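Local coordinates for S-adenosylmethionine-dependent methyltransferase (PDB 1Y8C), which probably transfers methyl groups from S-adenosylmethionine to a substrate that is not identified, at residues A[137-142]-A[237-242]. Residues are numbered along the deposited sequence; the frame is centred on the assembly and turned at random.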
loop_
_atom_site.group_PDB
_atom_site.type_symbol
_atom_site.label_atom_id
_atom_site.label_comp_id
_atom_site.label_asym_id
_atom_site.label_seq_id
_atom_site.Cartn_x
_atom_site.Cartn_y
_atom_site.Cartn_z
ATOM N N VAL A 137 9.052 12.190 -6.792
ATOM C CA VAL A 137 7.779 12.179 -6.082
ATOM C C VAL A 137 7.549 10.893 -5.300
ATOM O O VAL A 137 7.957 9.815 -5.731
ATOM C CB VAL A 137 6.600 12.391 -7.069
ATOM C CG1 VAL A 137 5.275 12.339 -6.330
ATOM C CG2 VAL A 137 6.743 13.731 -7.764
ATOM N N PHE A 138 6.908 11.025 -4.137
ATOM C CA PHE A 138 6.589 9.883 -3.280
ATOM C C PHE A 138 5.079 9.851 -3.038
ATOM O O PHE A 138 4.510 10.792 -2.478
ATOM C CB PHE A 138 7.338 9.979 -1.941
ATOM C CG PHE A 138 6.886 8.962 -0.909
ATOM C CD1 PHE A 138 6.535 7.661 -1.293
ATOM C CD2 PHE A 138 6.841 9.298 0.450
ATOM C CE1 PHE A 138 6.138 6.702 -0.347
ATOM C CE2 PHE A 138 6.447 8.356 1.409
ATOM C CZ PHE A 138 6.096 7.045 1.007
ATOM N N ILE A 139 4.445 8.762 -3.462
ATOM C CA ILE A 139 3.001 8.594 -3.327
ATOM C C ILE A 139 2.632 7.393 -2.448
ATOM O O ILE A 139 3.092 6.274 -2.683
ATOM C CB ILE A 139 2.353 8.438 -4.733
ATOM C CG1 ILE A 139 2.650 9.685 -5.565
ATOM C CG2 ILE A 139 0.865 8.234 -4.614
ATOM C CD1 ILE A 139 2.090 9.654 -6.973
ATOM N N PHE A 140 1.807 7.628 -1.433
ATOM C CA PHE A 140 1.381 6.559 -0.536
ATOM C C PHE A 140 -0.007 6.860 0.010
ATOM O O PHE A 140 -0.434 8.013 0.029
ATOM C CB PHE A 140 2.362 6.419 0.629
ATOM C CG PHE A 140 2.290 7.545 1.631
ATOM C CD1 PHE A 140 1.557 7.408 2.803
ATOM C CD2 PHE A 140 2.975 8.738 1.413
ATOM C CE1 PHE A 140 1.511 8.441 3.744
ATOM C CE2 PHE A 140 2.931 9.782 2.359
ATOM C CZ PHE A 140 2.201 9.632 3.522
ATOM N N ASP A 141 -0.721 5.828 0.453
ATOM C CA ASP A 141 -2.043 6.055 1.011
ATOM C C ASP A 141 -2.171 5.409 2.363
ATOM O O ASP A 141 -1.376 4.550 2.733
ATOM C CB ASP A 141 -3.132 5.503 0.094
ATOM C CG ASP A 141 -3.133 3.990 0.032
ATOM O OD1 ASP A 141 -3.500 3.340 1.037
ATOM O OD2 ASP A 141 -2.764 3.450 -1.029
ATOM N N ILE A 142 -3.185 5.833 3.101
ATOM C CA ILE A 142 -3.443 5.274 4.412
ATOM C C ILE A 142 -4.940 5.188 4.621
ATOM O O ILE A 142 -5.718 5.856 3.934
ATOM C CB ILE A 142 -2.871 6.155 5.532
ATOM C CG1 ILE A 142 -3.654 7.472 5.611
ATOM C CG2 ILE A 142 -1.385 6.400 5.290
ATOM C CD1 ILE A 142 -3.295 8.333 6.810
ATOM N N ARG A 237 -9.990 6.721 2.640
ATOM C CA ARG A 237 -8.629 6.452 2.189
ATOM C C ARG A 237 -7.974 7.727 1.679
ATOM O O ARG A 237 -8.407 8.310 0.694
ATOM C CB ARG A 237 -8.631 5.384 1.082
ATOM C CG ARG A 237 -7.231 4.958 0.664
ATOM C CD ARG A 237 -7.230 3.875 -0.408
ATOM N NE ARG A 237 -7.808 2.619 0.045
ATOM C CZ ARG A 237 -7.180 1.702 0.781
ATOM N NH1 ARG A 237 -5.924 1.886 1.165
ATOM N NH2 ARG A 237 -7.813 0.585 1.140
ATOM N N ILE A 238 -6.919 8.149 2.356
ATOM C CA ILE A 238 -6.225 9.358 1.980
ATOM C C ILE A 238 -4.960 9.106 1.174
ATOM O O ILE A 238 -4.095 8.324 1.576
ATOM C CB ILE A 238 -5.880 10.183 3.238
ATOM C CG1 ILE A 238 -7.183 10.591 3.944
ATOM C CG2 ILE A 238 -5.032 11.380 2.851
ATOM C CD1 ILE A 238 -7.025 11.257 5.301
ATOM N N THR A 239 -4.852 9.758 0.021
ATOM C CA THR A 239 -3.658 9.591 -0.792
ATOM C C THR A 239 -2.774 10.822 -0.715
ATOM O O THR A 239 -3.174 11.906 -1.116
ATOM C CB THR A 239 -3.996 9.323 -2.256
ATOM O OG1 THR A 239 -4.662 8.053 -2.377
ATOM C CG2 THR A 239 -2.709 9.296 -3.082
ATOM N N TYR A 240 -1.576 10.645 -0.173
ATOM C CA TYR A 240 -0.619 11.731 -0.054
ATOM C C TYR A 240 0.367 11.720 -1.217
ATOM O O TYR A 240 0.752 10.663 -1.736
ATOM C CB TYR A 240 0.195 11.620 1.232
ATOM C CG TYR A 240 -0.500 12.087 2.489
ATOM C CD1 TYR A 240 -1.260 11.204 3.263
ATOM C CD2 TYR A 240 -0.364 13.402 2.931
ATOM C CE1 TYR A 240 -1.861 11.612 4.446
ATOM C CE2 TYR A 240 -0.962 13.828 4.114
ATOM C CZ TYR A 240 -1.708 12.923 4.867
ATOM O OH TYR A 240 -2.274 13.347 6.045
ATOM N N LEU A 241 0.778 12.916 -1.609
ATOM C CA LEU A 241 1.741 13.098 -2.678
ATOM C C LEU A 241 2.794 14.064 -2.142
ATOM O O LEU A 241 2.508 15.234 -1.911
ATOM C CB LEU A 241 1.053 13.694 -3.889
ATOM C CG LEU A 241 1.689 13.185 -5.173
ATOM C CD1 LEU A 241 0.585 12.707 -6.109
ATOM C CD2 LEU A 241 2.549 14.272 -5.807
ATOM N N VAL A 242 4.013 13.568 -1.943
ATOM C CA VAL A 242 5.083 14.394 -1.403
ATOM C C VAL A 242 6.374 14.345 -2.217
ATOM O O VAL A 242 6.527 13.520 -3.126
ATOM C CB VAL A 242 5.396 13.985 0.056
ATOM C CG1 VAL A 242 4.098 13.729 0.807
ATOM C CG2 VAL A 242 6.288 12.753 0.079
#
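The rings of F140 and Y240 lie side by side on the same side of two paired strands. Their planes are almost parallel, 8° apart, but the rings are displaced along each other, with little of one over the other (centroids 5.3 Å apart). The face of F140 instead receives the CB of Y240 in a CH-pi contact, with CB 3.9 Å from the centroid of the F140 ring. F140 reaches it because CG stands between the backbone N and the carbonyl carbon (chi1 72°), which swings the ring toward the partner strand. On the same side of the sheet, F138 CD2 lies beside V242 CG2 at 3.5 Å, and I142 CD1 meets the edge of the Y240 ring near CE1. Helix 205-214 covers part of this layer, and its E209 takes a hydrogen bond with Y240 OH. Strands 137-142 and 237-242 run antiparallel. Pairs of backbone hydrogen bonds join F138 with V242, F140 with Y240 and I142 with I238; F138 N to V242 O is the shortest at 2.7 Å. This is the junction of the Rossmann-like methyltransferase sheet where parallel order ends: strand 104-107 flanks 137-142 in parallel, and 237-242 is the antiparallel seventh strand, lying between it and 217-224. On the other face, I139 and L241 point the same way, with CD1 to CD1 at 3.5 Å. The side chain of V137 crosses that of L241 obliquely, CG1 meeting CD2 at 3.4 Å. At the C-terminal end of 137-142, D141 forms a buried salt bridge, OD1 to R237 NH1 at 2.8 Å. The oxygen lies in the guanidinium plane, yet NH1 approaches from above the carboxylate, whose plane is turned 88° from the guanidinium. D141 OD2 bonds to Y226 OH, while R237, shared with D110 and D17, probably offsets the clustered negative charge and keeps D141 ionised.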